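Local coordinates for halocarboxylic acid dehalogenase DehI (Pseudomonas putida, PDB 3BJX), which probably hydrolyses the carbon–halogen bond of 2-haloacids, releasing the halide and a hydroxy acid, at residues I76-Y79 and A80-A83; E103-A107 and A108-D112; P130-L133 and L134-T137; W211-V214 and L215-T219. All coordinates share one frame; numbering follows the deposited sequence.

Interaction 1 of 4, residues I76-Y79 and A80-A83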
loop_
_atom_site.group_PDB
_atom_site.type_symbol
_atom_site.label_atom_id
_atom_site.label_comp_id
_atom_site.label_asym_id
_atom_site.label_seq_id
_atom_site.Cartn_x
_atom_site.Cartn_y
_atom_site.Cartn_z
ATOM N N ILE A 76 1.549 -25.661 -1.205
ATOM C CA ILE A 76 1.511 -26.794 -2.146
ATOM C C ILE A 76 0.269 -27.662 -2.002
ATOM O O ILE A 76 0.182 -28.725 -2.610
ATOM C CB ILE A 76 2.730 -27.717 -2.059
ATOM C CG1 ILE A 76 3.287 -27.728 -0.650
ATOM C CG2 ILE A 76 3.767 -27.312 -3.076
ATOM C CD1 ILE A 76 3.333 -29.106 -0.033
ATOM N N THR A 77 -0.675 -27.209 -1.194
ATOM C CA THR A 77 -1.918 -27.909 -1.018
ATOM C C THR A 77 -2.790 -27.679 -2.245
ATOM O O THR A 77 -2.679 -26.633 -2.906
ATOM C CB THR A 77 -2.656 -27.467 0.280
ATOM O OG1 THR A 77 -3.123 -26.123 0.147
ATOM C CG2 THR A 77 -1.740 -27.565 1.498
ATOM N N ARG A 78 -3.620 -28.675 -2.569
ATOM C CA ARG A 78 -4.682 -28.520 -3.535
ATOM C C ARG A 78 -5.530 -27.281 -3.214
ATOM O O ARG A 78 -5.930 -26.562 -4.122
ATOM C CB ARG A 78 -5.541 -29.789 -3.584
ATOM C CG ARG A 78 -6.846 -29.703 -4.402
ATOM C CD ARG A 78 -6.632 -29.549 -5.914
ATOM N NE ARG A 78 -5.823 -30.647 -6.437
ATOM C CZ ARG A 78 -5.030 -30.573 -7.502
ATOM N NH1 ARG A 78 -4.921 -29.447 -8.173
ATOM N NH2 ARG A 78 -4.324 -31.637 -7.866
ATOM N N TYR A 79 -5.796 -27.043 -1.929
ATOM C CA TYR A 79 -6.477 -25.831 -1.485
ATOM C C TYR A 79 -5.824 -24.592 -2.086
ATOM O O TYR A 79 -6.502 -23.819 -2.760
ATOM C CB TYR A 79 -6.547 -25.720 0.053
ATOM C CG TYR A 79 -7.288 -24.471 0.543
ATOM C CD1 TYR A 79 -8.546 -24.562 1.122
ATOM C CD2 TYR A 79 -6.720 -23.190 0.405
ATOM C CE1 TYR A 79 -9.238 -23.393 1.571
ATOM C CE2 TYR A 79 -7.386 -22.033 0.847
ATOM C CZ TYR A 79 -8.642 -22.143 1.426
ATOM O OH TYR A 79 -9.288 -21.008 1.848
ATOM N N ALA A 80 -4.521 -24.417 -1.873
ATOM C CA ALA A 80 -3.828 -23.244 -2.383
ATOM C C ALA A 80 -3.903 -23.131 -3.914
ATOM O O ALA A 80 -4.004 -22.022 -4.452
ATOM C CB ALA A 80 -2.404 -23.206 -1.909
ATOM N N GLU A 81 -3.859 -24.267 -4.604
ATOM C CA GLU A 81 -3.942 -24.297 -6.072
ATOM C C GLU A 81 -5.337 -23.883 -6.565
ATOM O O GLU A 81 -5.469 -23.075 -7.484
ATOM C CB GLU A 81 -3.533 -25.676 -6.604
ATOM C CG GLU A 81 -3.340 -25.759 -8.115
ATOM C CD GLU A 81 -2.048 -25.149 -8.603
ATOM O OE1 GLU A 81 -1.068 -25.076 -7.815
ATOM O OE2 GLU A 81 -2.014 -24.746 -9.796
ATOM N N GLN A 82 -6.367 -24.404 -5.906
ATOM C CA GLN A 82 -7.752 -24.053 -6.186
ATOM C C GLN A 82 -8.029 -22.574 -5.884
ATOM O O GLN A 82 -8.741 -21.908 -6.636
ATOM C CB GLN A 82 -8.707 -24.972 -5.393
ATOM C CG GLN A 82 -9.996 -25.329 -6.128
ATOM C CD GLN A 82 -9.733 -25.997 -7.484
ATOM O OE1 GLN A 82 -8.764 -26.753 -7.643
ATOM N NE2 GLN A 82 -10.586 -25.709 -8.468
ATOM N N ALA A 83 -7.471 -22.092 -4.776
ATOM C CA ALA A 83 -7.503 -20.692 -4.363
ATOM C C ALA A 83 -6.871 -19.778 -5.412
ATOM O O ALA A 83 -7.453 -18.749 -5.771
ATOM C CB ALA A 83 -6.826 -20.528 -3.024
#
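Thr-77 O, Arg-78 O and Tyr-79 O accept in turn from Glu-81 N, Gln-82 N and Ala-83 N, and these i to i+4 bonds set the first turn of helix 78-90, the last two running nearly along the C=O axis. One residue ahead of the helix, the Thr-77 hydroxyl turns back over this turn: OG1 sits between its own backbone N and carbonyl carbon (chi1 69°), and takes the Ala-80 N-H at 3.0 Å in a fairly straight bond of 163°. The same OG1 is also bonded to Ala-74 O, so two bonds grip it. A valine here would lack the hydroxyl and would probably leave the Ala-80 N-H without its side-chain acceptor and Ala-74 O without this hydroxyl partner. Tyr-79 meets Ala-83 obliquely, CE2 against CB at 4.2 Å, while its OH bonds to Leu-246 O. Arg-78, bent at chi2 and chi3, passes NH1 by the Glu-81 CG at 4.0 Å. Its guanidinium stands 78° from the carboxylate plane and the charges do not meet; Glu-81 OE1 makes a salt bridge with Lys-131 NZ, OE2 a hydrogen bond with Tyr-127 OH. This is a classical threonine N-cap, opening an alpha helix in an all-helical fold.

Interaction 2 of 4, residues E103-A107 and A108-D112; sequences ERLYA and AGFDD
Tyr-106 and Asp-112 meet across the turn that follows helix 101-107, the phenol and the carboxylate only 28° from coplanar. OD1 of Asp-112 lies in the plane of the ring, at its edge, and accepts from Tyr-106 OH at 2.5 Å, a modelled length so short that it is doubtful. With CG beside its own backbone N (chi1 -74°), the tyrosine ring also brings CD1 to within 3.5 Å of Phe-110 O, another edge approach in plane. A phenylalanine in place of Tyr-106 would lack the hydroxyl and would probably leave Asp-112 OD1 without this donor, freeing the carboxylate to turn. Leu-105 and Phe-110 cross, CD2 of each 4.1 Å from the other. The phenylalanine ring presents its edge to Leu-105 O, with CD2 of Phe-110 3.4 Å from that oxygen. Arg-104 bends at chi2 and brings NH1 to 3.8 Å from Ala-108 CB, while its NE pairs with Glu-221. The backbone closes with Ala-108 N bonded to Arg-104 O at 3.0 Å; Gly-109 N to Tyr-106 O is modelled too short to rely on. Because Asp-112 begins helix 112-143, the helix end would probably favour its negative charge, and its bond to the phenol ties the close of helix 101-107 to the start of the next helix.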
loop_
_atom_site.group_PDB
_atom_site.type_symbol
_atom_site.label_atom_id
_atom_site.label_comp_id
_atom_site.label_asym_id
_atom_site.label_seq_id
_atom_site.Cartn_x
_atom_site.Cartn_y
_atom_site.Cartn_z
ATOM N N GLU A 103 -3.510 -9.832 -34.335
ATOM C CA GLU A 103 -3.466 -9.047 -35.591
ATOM C C GLU A 103 -2.639 -7.752 -35.463
ATOM O O GLU A 103 -1.969 -7.334 -36.408
ATOM C CB GLU A 103 -4.881 -8.711 -36.095
ATOM C CG GLU A 103 -5.726 -9.893 -36.637
ATOM C CD GLU A 103 -5.061 -10.668 -37.801
ATOM O OE1 GLU A 103 -4.277 -10.084 -38.606
ATOM O OE2 GLU A 103 -5.341 -11.887 -37.912
ATOM N N ARG A 104 -2.704 -7.124 -34.288
ATOM C CA ARG A 104 -1.884 -5.961 -33.952
ATOM C C ARG A 104 -0.396 -6.260 -33.970
ATOM O O ARG A 104 0.403 -5.441 -34.425
ATOM C CB ARG A 104 -2.292 -5.399 -32.572
ATOM C CG ARG A 104 -1.412 -4.243 -32.063
ATOM C CD ARG A 104 -1.525 -3.027 -32.987
ATOM N NE ARG A 104 -0.589 -1.938 -32.691
ATOM C CZ ARG A 104 0.553 -1.711 -33.332
ATOM N NH1 ARG A 104 0.940 -2.508 -34.320
ATOM N NH2 ARG A 104 1.322 -0.671 -32.982
ATOM N N LEU A 105 -0.021 -7.412 -33.428
ATOM C CA LEU A 105 1.373 -7.816 -33.390
ATOM C C LEU A 105 1.847 -8.243 -34.775
ATOM O O LEU A 105 2.984 -7.983 -35.137
ATOM C CB LEU A 105 1.606 -8.905 -32.323
ATOM C CG LEU A 105 1.427 -8.395 -30.873
ATOM C CD1 LEU A 105 1.430 -9.551 -29.887
ATOM C CD2 LEU A 105 2.445 -7.305 -30.488
ATOM N N TYR A 106 0.962 -8.848 -35.567
ATOM C CA TYR A 106 1.223 -9.038 -36.990
ATOM C C TYR A 106 1.605 -7.721 -37.647
ATOM O O TYR A 106 2.629 -7.634 -38.324
ATOM C CB TYR A 106 -0.009 -9.591 -37.709
ATOM C CG TYR A 106 -0.310 -11.050 -37.447
ATOM C CD1 TYR A 106 0.692 -11.949 -37.083
ATOM C CD2 TYR A 106 -1.589 -11.540 -37.632
ATOM C CE1 TYR A 106 0.402 -13.296 -36.872
ATOM C CE2 TYR A 106 -1.892 -12.884 -37.425
ATOM C CZ TYR A 106 -0.902 -13.756 -37.049
ATOM O OH TYR A 106 -1.244 -15.081 -36.838
ATOM N N ALA A 107 0.759 -6.707 -37.450
ATOM C CA ALA A 107 0.952 -5.384 -38.016
ATOM C C ALA A 107 2.269 -4.764 -37.561
ATOM O O ALA A 107 2.871 -3.964 -38.284
ATOM C CB ALA A 107 -0.215 -4.489 -37.654
ATOM N N ALA A 108 2.717 -5.132 -36.363
ATOM C CA ALA A 108 4.049 -4.746 -35.911
ATOM C C ALA A 108 5.087 -5.753 -36.422
ATOM O O ALA A 108 6.287 -5.537 -36.262
ATOM C CB ALA A 108 4.076 -4.640 -34.392
ATOM N N GLY A 109 4.579 -6.785 -37.115
ATOM C CA GLY A 109 5.166 -8.143 -37.331
ATOM C C GLY A 109 6.553 -8.488 -36.846
ATOM O O GLY A 109 7.517 -8.010 -37.441
ATOM N N PHE A 110 6.740 -9.351 -35.839
ATOM C CA PHE A 110 5.901 -10.451 -35.286
ATOM C C PHE A 110 5.123 -11.461 -36.152
ATOM O O PHE A 110 4.070 -11.170 -36.726
ATOM C CB PHE A 110 5.169 -10.056 -33.994
ATOM C CG PHE A 110 5.977 -9.149 -33.108
ATOM C CD1 PHE A 110 7.093 -9.628 -32.435
ATOM C CD2 PHE A 110 5.635 -7.800 -32.970
ATOM C CE1 PHE A 110 7.853 -8.786 -31.635
ATOM C CE2 PHE A 110 6.384 -6.960 -32.181
ATOM C CZ PHE A 110 7.498 -7.449 -31.510
ATOM N N ASP A 111 5.705 -12.659 -36.221
ATOM C CA ASP A 111 5.094 -13.831 -36.845
ATOM C C ASP A 111 4.531 -14.733 -35.742
ATOM O O ASP A 111 4.676 -14.416 -34.565
ATOM C CB ASP A 111 6.127 -14.571 -37.718
ATOM C CG ASP A 111 7.362 -15.028 -36.921
ATOM O OD1 ASP A 111 8.375 -14.291 -36.893
ATOM O OD2 ASP A 111 7.314 -16.128 -36.318
ATOM N N ASP A 112 3.893 -15.843 -36.116
ATOM C CA ASP A 112 3.308 -16.783 -35.145
ATOM C C ASP A 112 4.328 -17.309 -34.120
ATOM O O ASP A 112 4.034 -17.414 -32.915
ATOM C CB ASP A 112 2.604 -17.940 -35.867
ATOM C CG ASP A 112 1.190 -17.568 -36.353
ATOM O OD1 ASP A 112 0.764 -16.398 -36.169
ATOM O OD2 ASP A 112 0.487 -18.463 -36.900
#

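Interaction 3 of 4, residues P130-L133 and L134-T137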
loop_
_atom_site.group_PDB
_atom_site.type_symbol
_atom_site.label_atom_id
_atom_site.label_comp_id
_atom_site.label_asym_id
_atom_site.label_seq_id
_atom_site.Cartn_x
_atom_site.Cartn_y
_atom_site.Cartn_z
ATOM N N PRO A 130 -1.393 -15.050 -9.336
ATOM C CA PRO A 130 -2.351 -15.342 -8.247
ATOM C C PRO A 130 -1.738 -16.164 -7.095
ATOM O O PRO A 130 -2.094 -15.952 -5.911
ATOM C CB PRO A 130 -3.464 -16.147 -8.943
ATOM C CG PRO A 130 -2.879 -16.625 -10.249
ATOM C CD PRO A 130 -1.848 -15.592 -10.634
ATOM N N LYS A 131 -0.819 -17.076 -7.414
ATOM C CA LYS A 131 -0.157 -17.860 -6.333
ATOM C C LYS A 131 0.637 -16.941 -5.409
ATOM O O LYS A 131 0.511 -17.019 -4.178
ATOM C CB LYS A 131 0.723 -18.981 -6.886
ATOM C CG LYS A 131 -0.032 -19.917 -7.796
ATOM C CD LYS A 131 0.741 -21.148 -8.142
ATOM C CE LYS A 131 0.544 -22.223 -7.093
ATOM N NZ LYS A 131 1.212 -23.508 -7.518
ATOM N N TYR A 132 1.412 -16.037 -6.010
ATOM C CA TYR A 132 2.141 -15.031 -5.256
ATOM C C TYR A 132 1.258 -14.079 -4.475
ATOM O O TYR A 132 1.637 -13.631 -3.412
ATOM C CB TYR A 132 3.074 -14.227 -6.160
ATOM C CG TYR A 132 4.373 -14.909 -6.406
ATOM C CD1 TYR A 132 5.250 -15.175 -5.350
ATOM C CD2 TYR A 132 4.747 -15.296 -7.707
ATOM C CE1 TYR A 132 6.471 -15.827 -5.584
ATOM C CE2 TYR A 132 5.953 -15.918 -7.944
ATOM C CZ TYR A 132 6.807 -16.196 -6.882
ATOM O OH TYR A 132 8.008 -16.800 -7.137
ATOM N N LEU A 133 0.099 -13.740 -5.014
ATOM C CA LEU A 133 -0.880 -12.942 -4.268
ATOM C C LEU A 133 -1.308 -13.613 -2.951
ATOM O O LEU A 133 -1.593 -12.922 -1.982
ATOM C CB LEU A 133 -2.109 -12.617 -5.141
ATOM C CG LEU A 133 -3.232 -11.744 -4.575
ATOM C CD1 LEU A 133 -2.711 -10.382 -4.017
ATOM C CD2 LEU A 133 -4.360 -11.533 -5.619
ATOM N N LEU A 134 -1.339 -14.942 -2.916
ATOM C CA LEU A 134 -1.674 -15.685 -1.696
ATOM C C LEU A 134 -0.531 -15.672 -0.706
ATOM O O LEU A 134 -0.733 -15.370 0.470
ATOM C CB LEU A 134 -2.034 -17.135 -2.009
ATOM C CG LEU A 134 -3.371 -17.377 -2.670
ATOM C CD1 LEU A 134 -3.318 -18.734 -3.339
ATOM C CD2 LEU A 134 -4.571 -17.235 -1.686
ATOM N N LEU A 135 0.666 -16.030 -1.177
ATOM C CA LEU A 135 1.883 -15.956 -0.351
ATOM C C LEU A 135 2.001 -14.583 0.337
ATOM O O LEU A 135 1.993 -14.510 1.558
ATOM C CB LEU A 135 3.145 -16.286 -1.166
ATOM C CG LEU A 135 4.502 -16.052 -0.471
ATOM C CD1 LEU A 135 4.612 -16.824 0.838
ATOM C CD2 LEU A 135 5.674 -16.390 -1.358
ATOM N N ILE A 136 2.070 -13.515 -0.455
ATOM C CA ILE A 136 2.187 -12.142 0.037
ATOM C C ILE A 136 1.054 -11.759 0.997
ATOM O O ILE A 136 1.295 -11.081 2.006
ATOM C CB ILE A 136 2.312 -11.149 -1.162
ATOM C CG1 ILE A 136 3.639 -11.371 -1.942
ATOM C CG2 ILE A 136 2.079 -9.703 -0.759
ATOM C CD1 ILE A 136 4.875 -11.591 -1.111
ATOM N N THR A 137 -0.170 -12.208 0.689
ATOM C CA THR A 137 -1.316 -12.092 1.611
ATOM C C THR A 137 -1.155 -12.908 2.904
ATOM O O THR A 137 -1.453 -12.367 3.972
ATOM C CB THR A 137 -2.677 -12.414 0.934
ATOM O OG1 THR A 137 -2.776 -11.686 -0.291
ATOM C CG2 THR A 137 -3.860 -11.993 1.836
#
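Thr-137 N bonds to Leu-133 O at 3.1 Å, its donor lying 43° out of the carbonyl plane; the Thr-137 hydroxyl is a second donor to that oxygen, modelled implausibly close. The side chains of Thr-137 and Leu-133 run alongside each other in the same direction, with Leu-133 CD1 3.9 Å from Thr-137 OG1. Tyr-132 and Leu-135 are paired in the same manner: the ring's CD1 approaches Leu-135 CD2 at 4.2 Å, obliquely to the ring. Tyr-132 O takes Ile-136 N at 3.0 Å, and the side chain of Ile-136 folds back over that same carbonyl, CG1 3.4 Å from Tyr-132 O, because CG1 lies beside its own backbone N (chi1 -66°). Leu-135 N bonds to Lys-131 O in the carbonyl plane and nearly straight. The backbone bonds are i to i+4 pairs of helix 112-143, whereas Tyr-132 and Leu-135 are i to i+3. This long helix of the all-alpha fold is buried along this part and kinked at Pro-130, whose nitrogen has no hydrogen to give to the preceding turn. Around it, Leu-134 packs on Ala-83 and Leu-87 of helix 78-90, Leu-133 and Thr-137 on Ala-243 of helix 230-248, and Ile-136 on Tyr-280 of helix 267-299. Lys-131 NZ, buried, is satisfied by Glu-81, Tyr-127 OH and Leu-45 O. Tyr-132 OH is bonded to Trp-49 O, its ring meets that indole at about 60°, and its side chain lies about 5 Å from a sulfate ion, probably from the crystallisation liquor.

Interaction 4 of 4, residues W211-V214 and L215-T219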
loop_
_atom_site.group_PDB
_atom_site.type_symbol
_atom_site.label_atom_id
_atom_site.label_comp_id
_atom_site.label_asym_id
_atom_site.label_seq_id
_atom_site.Cartn_x
_atom_site.Cartn_y
_atom_site.Cartn_z
ATOM N N TRP A 211 11.098 -8.026 -25.709
ATOM C CA TRP A 211 10.613 -7.529 -26.991
ATOM C C TRP A 211 10.079 -6.139 -26.708
ATOM O O TRP A 211 8.870 -5.972 -26.495
ATOM C CB TRP A 211 9.546 -8.461 -27.564
ATOM C CG TRP A 211 10.014 -9.859 -27.633
ATOM C CD1 TRP A 211 10.811 -10.394 -28.585
ATOM C CD2 TRP A 211 9.757 -10.906 -26.680
ATOM N NE1 TRP A 211 11.056 -11.719 -28.309
ATOM C CE2 TRP A 211 10.421 -12.057 -27.141
ATOM C CE3 TRP A 211 9.015 -10.980 -25.488
ATOM C CZ2 TRP A 211 10.377 -13.278 -26.458
ATOM C CZ3 TRP A 211 8.968 -12.195 -24.815
ATOM C CH2 TRP A 211 9.663 -13.325 -25.297
ATOM N N PRO A 212 10.984 -5.137 -26.674
ATOM C CA PRO A 212 10.621 -3.763 -26.319
ATOM C C PRO A 212 9.384 -3.222 -27.014
ATOM O O PRO A 212 8.656 -2.481 -26.398
ATOM C CB PRO A 212 11.869 -2.953 -26.713
ATOM C CG PRO A 212 12.974 -3.902 -26.504
ATOM C CD PRO A 212 12.429 -5.232 -26.988
ATOM N N LYS A 213 9.141 -3.593 -28.261
ATOM C CA LYS A 213 7.987 -3.080 -29.010
ATOM C C LYS A 213 6.680 -3.749 -28.575
ATOM O O LYS A 213 5.618 -3.127 -28.654
ATOM C CB LYS A 213 8.214 -3.237 -30.530
ATOM C CG LYS A 213 7.140 -2.553 -31.413
ATOM C CD LYS A 213 7.185 -3.071 -32.853
ATOM C CE LYS A 213 6.583 -2.043 -33.845
ATOM N NZ LYS A 213 6.959 -2.288 -35.295
ATOM N N VAL A 214 6.752 -5.005 -28.130
ATOM C CA VAL A 214 5.612 -5.704 -27.535
ATOM C C VAL A 214 5.188 -4.977 -26.244
ATOM O O VAL A 214 3.987 -4.713 -26.017
ATOM C CB VAL A 214 5.953 -7.205 -27.209
ATOM C CG1 VAL A 214 4.925 -7.821 -26.266
ATOM C CG2 VAL A 214 6.058 -8.034 -28.481
ATOM N N LEU A 215 6.180 -4.644 -25.422
ATOM C CA LEU A 215 5.960 -3.960 -24.164
ATOM C C LEU A 215 5.353 -2.577 -24.415
ATOM O O LEU A 215 4.416 -2.163 -23.710
ATOM C CB LEU A 215 7.253 -3.844 -23.356
ATOM C CG LEU A 215 7.163 -3.080 -22.015
ATOM C CD1 LEU A 215 6.072 -3.621 -21.087
ATOM C CD2 LEU A 215 8.493 -3.100 -21.325
ATOM N N GLN A 216 5.861 -1.882 -25.430
ATOM C CA GLN A 216 5.303 -0.592 -25.802
ATOM C C GLN A 216 3.818 -0.667 -26.188
ATOM O O GLN A 216 3.001 0.072 -25.648
ATOM C CB GLN A 216 6.126 0.024 -26.923
ATOM C CG GLN A 216 5.575 1.347 -27.401
ATOM C CD GLN A 216 6.646 2.248 -27.953
ATOM O OE1 GLN A 216 7.439 1.844 -28.815
ATOM N NE2 GLN A 216 6.683 3.485 -27.465
ATOM N N ILE A 217 3.490 -1.556 -27.125
ATOM C CA ILE A 217 2.126 -1.772 -27.617
ATOM C C ILE A 217 1.168 -2.171 -26.500
ATOM O O ILE A 217 0.077 -1.599 -26.379
ATOM C CB ILE A 217 2.108 -2.850 -28.744
ATOM C CG1 ILE A 217 2.790 -2.315 -30.007
ATOM C CG2 ILE A 217 0.694 -3.326 -29.060
ATOM C CD1 ILE A 217 2.898 -3.334 -31.114
ATOM N N VAL A 218 1.572 -3.136 -25.669
ATOM C CA VAL A 218 0.691 -3.577 -24.572
ATOM C C VAL A 218 0.533 -2.503 -23.489
ATOM O O VAL A 218 -0.531 -2.405 -22.869
ATOM C CB VAL A 218 1.071 -4.983 -23.991
ATOM C CG1 VAL A 218 1.196 -6.025 -25.131
ATOM C CG2 VAL A 218 2.341 -4.925 -23.125
ATOM N N THR A 219 1.566 -1.678 -23.297
ATOM C CA THR A 219 1.495 -0.559 -22.346
ATOM C C THR A 219 0.569 0.539 -22.863
ATOM O O THR A 219 -0.415 0.885 -22.191
ATOM C CB THR A 219 2.912 0.031 -21.986
ATOM O OG1 THR A 219 3.699 -0.951 -21.295
ATOM C CG2 THR A 219 2.808 1.298 -21.125
#
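Trp-211 O, Pro-212 O, Lys-213 O and Val-214 O accept from Leu-215, Gln-216, Ile-217 and Val-218 N, the regular bonding of the first turns of helix 212-223. The Leu-215 N-H reaches Trp-211 O in the carbonyl plane at 3.2 Å; the tightest of the four is Val-218 N to Val-214 O, 2.9 Å. Trp-211 holds the N-cap position and Pro-212 follows it, where a missing backbone N-H costs the helix nothing. A second kind of bond comes from a side chain: Thr-219 OG1 donates to Leu-215 O at 2.8 Å, and the Thr-219 N-H reaches the same oxygen from the opposite face of its plane, so two donors grip one carbonyl. The van der Waals contacts run along the helix. Val-214 CG1, lying anti to its backbone N (chi1 165°), meets Val-218 CG1 at 4.3 Å, and both methyls of Val-218 come close to Val-214 O from the same side, CG1 at 3.2 Å. Ile-217 turns CG1 against Lys-213 O, also 3.2 Å, and its CD1 touches the aliphatic CG of Lys-213. The helix is wedged between others in this strand-free fold: Pro-212 and Gln-216 rest on Leu-188 and Thr-219 on Val-192 of helix 183-195, Trp-211 and Val-214 lie on Val-118 of helix 112-143, and Ile-217 presses on Leu-101 and Leu-105 of helix 101-107.

In the fold
The four contacts follow one another along the chain, each local, and none nests within or crosses another. Interaction 1 opens helix 78-90. Interaction 2 closes the short loop from helix 101-107 into helix 112-143, whose far portion holds interaction 3; interaction 4 comes much later, at the start of helix 212-223. In space they form two pairs. Helices 78-90 and 112-143 are joined where Glu-81 OE1 meets Lys-131 NZ at 2.8 Å, linking interactions 1 and 3. Phe-110 CZ on Val-214 CG2, 3.4 Å, joins interactions 2 and 4. Nearest atoms of interactions 3 and 4 are about 17 Å apart.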